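PDB 3H8U: cupin type-2 domain-containing protein from Klebsiella pneumoniae subsp. pneumoniae MGH 78578, which is of unknown function but has a cupin double-stranded beta-helix domain and probably binds a metal ion. Local coordinates for residues 15-20 with 41-46; 73-76 with 80-83. All coordinates share one frame; numbering follows the deposited sequence.

Interaction 1 comes first along the chain and closes before interaction 2 opens. It sets the short helical turn after strand 14-16 (residues 15-20) against strand 40-46, part of the five-stranded antiparallel sheet whose outermost strands within this chain are 31-35 and 87-91. Interaction 2 pairs strands 70-74 and 80-84, a hairpin at one margin, within this chain, of the other antiparallel sheet. The two centres are 21 Å apart, on opposite sides of the chain's centre, and the nearest atoms stay about 10 Å from each other. Both contacts touch the second subunit, and Phe15 and Ser16 extend a sheet across the interface, so two distant parts of one cupin fold serve the same dimer.

Interaction 1 of 2, residues 15-20 with 41-46; sequences FSVDEY and VVVWHA
Val43 sends its two methyl groups from strand 40-46 toward the 17-20 turn, where they meet Val17 and Tyr20. The tight part is made by apolar side-chain atoms. Val17 CG1 lies 4.0 Å from Val43 CG1, and the second methyls follow, with Val17 CG2 4.1 Å from Val43 CG2. Beside them Tyr20 contributes its CB, 4.0 Å from Val43 CG2, rather than its ring. With CG anti to the carbonyl carbon (chi1 -75°), the Tyr20 ring swings off the strand, and its OH reaches the edge of the Phe15 ring. A branched valine suits position 43, since its two methyls can serve two neighbours at once. Around the valines, Ile108 and Val110 touch Val17, Val33 touches Val43, and Ile88 of the second subunit packs on both. The other side of the turn is quite different: Asp18 and Glu19 are exposed to solvent, as suits their carboxylates. The turn is held together by its own backbone bonds, including Tyr20 N to Val17 O at 2.9 Å. With no hydrogen bond crossing between the two segments, their cohesion rests on dispersion and the exclusion of water.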
loop_
_atom_site.group_PDB
_atom_site.type_symbol
_atom_site.label_atom_id
_atom_site.label_comp_id
_atom_site.label_asym_id
_atom_site.label_seq_id
_atom_site.Cartn_x
_atom_site.Cartn_y
_atom_site.Cartn_z
ATOM N N PHE A 15 -3.165 4.377 10.288
ATOM C CA PHE A 15 -1.798 4.557 10.700
ATOM C C PHE A 15 -1.183 5.631 9.801
ATOM O O PHE A 15 -1.195 5.530 8.570
ATOM C CB PHE A 15 -1.006 3.257 10.548
ATOM C CG PHE A 15 -1.617 2.087 11.245
ATOM C CD1 PHE A 15 -2.647 1.375 10.662
ATOM C CD2 PHE A 15 -1.170 1.685 12.490
ATOM C CE1 PHE A 15 -3.246 0.253 11.323
ATOM C CE2 PHE A 15 -1.770 0.562 13.163
ATOM C CZ PHE A 15 -2.798 -0.133 12.570
ATOM N N SER A 16 -0.644 6.651 10.428
ATOM C CA SER A 16 -0.020 7.724 9.684
ATOM C C SER A 16 1.428 7.369 9.379
ATOM O O SER A 16 2.232 7.129 10.260
ATOM C CB SER A 16 -0.143 9.035 10.440
ATOM O OG SER A 16 -1.506 9.429 10.425
ATOM N N VAL A 17 1.747 7.318 8.090
ATOM C CA VAL A 17 3.121 7.011 7.680
ATOM C C VAL A 17 4.159 7.854 8.438
ATOM O O VAL A 17 5.163 7.309 8.916
ATOM C CB VAL A 17 3.301 7.134 6.128
ATOM C CG1 VAL A 17 4.767 7.174 5.727
ATOM C CG2 VAL A 17 2.650 5.981 5.427
ATOM N N ASP A 18 3.935 9.161 8.559
ATOM C CA ASP A 18 4.877 10.023 9.266
ATOM C C ASP A 18 5.209 9.598 10.716
ATOM O O ASP A 18 6.311 9.861 11.208
ATOM C CB ASP A 18 4.478 11.514 9.176
ATOM C CG ASP A 18 3.185 11.887 9.936
ATOM O OD1 ASP A 18 2.499 11.028 10.538
ATOM O OD2 ASP A 18 2.823 13.093 9.900
ATOM N N GLU A 19 4.252 8.956 11.384
ATOM C CA GLU A 19 4.465 8.473 12.744
ATOM C C GLU A 19 5.335 7.239 12.808
ATOM O O GLU A 19 5.890 6.990 13.854
ATOM C CB GLU A 19 3.148 8.187 13.442
ATOM C CG GLU A 19 2.416 9.450 13.723
ATOM C CD GLU A 19 1.210 9.258 14.604
ATOM O OE1 GLU A 19 0.908 8.103 14.970
ATOM O OE2 GLU A 19 0.639 10.310 14.970
ATOM N N TYR A 20 5.492 6.537 11.690
ATOM C CA TYR A 20 6.277 5.297 11.591
ATOM C C TYR A 20 7.606 5.467 10.834
ATOM O O TYR A 20 8.431 4.556 10.785
ATOM C CB TYR A 20 5.421 4.212 10.929
ATOM C CG TYR A 20 4.377 3.665 11.879
ATOM C CD1 TYR A 20 3.175 4.359 12.091
ATOM C CD2 TYR A 20 4.599 2.512 12.600
ATOM C CE1 TYR A 20 2.238 3.912 12.992
ATOM C CE2 TYR A 20 3.646 2.051 13.510
ATOM C CZ TYR A 20 2.476 2.764 13.686
ATOM O OH TYR A 20 1.517 2.310 14.531
ATOM N N VAL A 41 3.054 -5.048 6.997
ATOM C CA VAL A 41 3.026 -3.710 6.446
ATOM C C VAL A 41 4.143 -2.951 7.153
ATOM O O VAL A 41 4.177 -2.908 8.421
ATOM C CB VAL A 41 1.651 -3.022 6.714
ATOM C CG1 VAL A 41 1.649 -1.566 6.213
ATOM C CG2 VAL A 41 0.508 -3.812 6.079
ATOM N N VAL A 42 5.062 -2.390 6.348
ATOM C CA VAL A 42 6.288 -1.736 6.823
ATOM C C VAL A 42 6.429 -0.362 6.133
ATOM O O VAL A 42 6.086 -0.204 4.964
ATOM C CB VAL A 42 7.554 -2.612 6.506
ATOM C CG1 VAL A 42 8.854 -1.891 6.833
ATOM C CG2 VAL A 42 7.461 -3.938 7.256
ATOM N N VAL A 43 6.883 0.617 6.889
ATOM C CA VAL A 43 7.247 1.931 6.350
ATOM C C VAL A 43 8.777 1.977 6.271
ATOM O O VAL A 43 9.474 1.822 7.295
ATOM C CB VAL A 43 6.694 3.069 7.221
ATOM C CG1 VAL A 43 7.371 4.392 6.865
ATOM C CG2 VAL A 43 5.186 3.165 7.045
ATOM N N TRP A 44 9.276 2.172 5.052
ATOM C CA TRP A 44 10.669 2.318 4.786
ATOM C C TRP A 44 11.027 3.774 4.433
ATOM O O TRP A 44 10.267 4.457 3.764
ATOM C CB TRP A 44 11.071 1.432 3.615
ATOM C CG TRP A 44 11.066 -0.013 3.917
ATOM C CD1 TRP A 44 10.094 -0.904 3.580
ATOM C CD2 TRP A 44 12.069 -0.747 4.614
ATOM N NE1 TRP A 44 10.434 -2.152 4.007
ATOM C CE2 TRP A 44 11.644 -2.096 4.646
ATOM C CE3 TRP A 44 13.279 -0.411 5.199
ATOM C CZ2 TRP A 44 12.401 -3.103 5.241
ATOM C CZ3 TRP A 44 14.040 -1.419 5.808
ATOM C CH2 TRP A 44 13.599 -2.743 5.815
ATOM N N HIS A 45 12.206 4.182 4.881
ATOM C CA HIS A 45 12.754 5.518 4.623
ATOM C C HIS A 45 14.221 5.363 4.232
ATOM O O HIS A 45 14.978 4.694 4.911
ATOM C CB HIS A 45 12.614 6.389 5.883
ATOM C CG HIS A 45 13.282 7.735 5.790
ATOM N ND1 HIS A 45 14.654 7.906 5.763
ATOM C CD2 HIS A 45 12.749 8.979 5.741
ATOM C CE1 HIS A 45 14.928 9.200 5.705
ATOM N NE2 HIS A 45 13.790 9.865 5.642
ATOM N N ALA A 46 14.613 5.996 3.133
ATOM C CA ALA A 46 16.011 6.068 2.741
ATOM C C ALA A 46 16.402 7.503 2.416
ATOM O O ALA A 46 15.715 8.201 1.680
ATOM C CB ALA A 46 16.303 5.140 1.538
#

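Interaction 2 of 2, residues 73-76 with 80-83; sequences YHQG and VTHL
Tyr73 and Thr81 form a hydrogen-bonded pair in an antiparallel beta hairpin, strands 70-74 and 80-84, at the margin, within this chain, of one sheet of the cupin fold. Tyr73 N gives its hydrogen to Thr81 O at 2.7 Å. Thr81 N returns one to Tyr73 O at 2.9 Å, and both bonds are nearly straight. Tyr73 O also receives the CA-H of Val80, 3.3 Å from CA to O.

The tyrosine side chain runs from polar to apolar company and back. CB sits beside Thr81 O and OG1, and CG is near the same hydroxyl. Because CG is anti to the backbone N (chi1 -176°), the ring lies alongside Thr81, with CD2 turned to OG1. On the other flank CD1 meets Leu83 CD1 at 3.9 Å, where Ala89 packs against both residues. The ring goes on to an edge-to-face contact with Trp64, and at its tip OH makes a weak hydrogen bond to Arg13 NH2 of the second subunit. Tyrosine fits here because it joins an apolar ring to a polar end that reaches the interface. Leucine suits position 83, buried among Tyr73, Trp64 and Val66, whereas threonine at 81 offers both a methyl and a hydroxyl to Gln75.

His74 and Val80, a non-hydrogen-bonded pair, occupy the other face of the sheet. The imidazole is held from both nitrogens, ND1 by Ser54 OG and NE2 by Gly78 N in the connecting loop. Gln75, extended beyond CG, reaches across to the facing strand and crosses Thr81 at about a right angle. Its NE2 comes within 2.8 Å of Thr81 OG1, but the bond is weak, bent to 121° at the hydrogen.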
loop_
_atom_site.group_PDB
_atom_site.type_symbol
_atom_site.label_atom_id
_atom_site.label_comp_id
_atom_site.label_asym_id
_atom_site.label_seq_id
_atom_site.Cartn_x
_atom_site.Cartn_y
_atom_site.Cartn_z
ATOM N N TYR A 73 15.021 1.404 -8.780
ATOM C CA TYR A 73 14.474 0.135 -8.306
ATOM C C TYR A 73 15.282 -0.975 -8.980
ATOM O O TYR A 73 15.300 -1.059 -10.194
ATOM C CB TYR A 73 13.004 0.066 -8.716
ATOM C CG TYR A 73 12.261 -1.146 -8.225
ATOM C CD1 TYR A 73 12.014 -1.338 -6.874
ATOM C CD2 TYR A 73 11.772 -2.106 -9.132
ATOM C CE1 TYR A 73 11.259 -2.455 -6.422
ATOM C CE2 TYR A 73 11.052 -3.195 -8.684
ATOM C CZ TYR A 73 10.797 -3.371 -7.347
ATOM O OH TYR A 73 10.077 -4.495 -6.945
ATOM N N HIS A 74 16.036 -1.741 -8.200
ATOM C CA HIS A 74 16.809 -2.875 -8.735
ATOM C C HIS A 74 15.927 -4.112 -8.879
ATOM O O HIS A 74 15.284 -4.534 -7.931
ATOM C CB HIS A 74 17.978 -3.223 -7.810
ATOM C CG HIS A 74 18.883 -4.304 -8.349
ATOM N ND1 HIS A 74 19.455 -5.264 -7.539
ATOM C CD2 HIS A 74 19.310 -4.578 -9.613
ATOM C CE1 HIS A 74 20.196 -6.072 -8.274
ATOM N NE2 HIS A 74 20.100 -5.696 -9.538
ATOM N N GLN A 75 15.934 -4.701 -10.071
ATOM C CA GLN A 75 15.069 -5.844 -10.406
ATOM C C GLN A 75 15.863 -7.145 -10.489
ATOM O O GLN A 75 15.323 -8.155 -10.949
ATOM C CB GLN A 75 14.349 -5.579 -11.747
ATOM C CG GLN A 75 13.493 -4.280 -11.722
ATOM C CD GLN A 75 12.472 -4.167 -12.843
ATOM O OE1 GLN A 75 12.427 -5.009 -13.756
ATOM N NE2 GLN A 75 11.669 -3.122 -12.802
ATOM N N GLY A 76 17.121 -7.120 -10.032
ATOM C CA GLY A 76 18.031 -8.254 -10.142
ATOM C C GLY A 76 18.934 -8.104 -11.368
ATOM O O GLY A 76 18.552 -7.448 -12.339
ATOM N N VAL A 80 17.799 -1.906 -13.630
ATOM C CA VAL A 80 17.351 -0.825 -12.810
ATOM C C VAL A 80 16.292 -0.037 -13.549
ATOM O O VAL A 80 16.462 0.321 -14.728
ATOM C CB VAL A 80 18.531 0.062 -12.412
ATOM C CG1 VAL A 80 18.082 1.267 -11.670
ATOM C CG2 VAL A 80 19.536 -0.760 -11.581
ATOM N N THR A 81 15.206 0.221 -12.836
ATOM C CA THR A 81 14.144 1.061 -13.332
ATOM C C THR A 81 13.919 2.225 -12.347
ATOM O O THR A 81 14.417 2.210 -11.233
ATOM C CB THR A 81 12.871 0.262 -13.530
ATOM O OG1 THR A 81 12.611 -0.491 -12.358
ATOM C CG2 THR A 81 12.994 -0.670 -14.702
ATOM N N HIS A 82 13.185 3.236 -12.781
ATOM C CA HIS A 82 13.071 4.456 -12.008
ATOM C C HIS A 82 11.711 4.550 -11.316
ATOM O O HIS A 82 10.675 4.424 -11.955
ATOM C CB HIS A 82 13.280 5.667 -12.903
ATOM C CG HIS A 82 13.177 6.965 -12.172
ATOM N ND1 HIS A 82 13.813 7.190 -10.972
ATOM C CD2 HIS A 82 12.493 8.103 -12.456
ATOM C CE1 HIS A 82 13.513 8.398 -10.536
ATOM N NE2 HIS A 82 12.727 8.980 -11.424
ATOM N N LEU A 83 11.748 4.783 -10.019
ATOM C CA LEU A 83 10.552 4.919 -9.151
ATOM C C LEU A 83 10.366 6.366 -8.736
ATOM O O LEU A 83 11.335 7.047 -8.387
ATOM C CB LEU A 83 10.727 4.107 -7.880
ATOM C CG LEU A 83 10.182 2.701 -7.784
ATOM C CD1 LEU A 83 10.423 2.187 -6.372
ATOM C CD2 LEU A 83 8.691 2.669 -8.112
#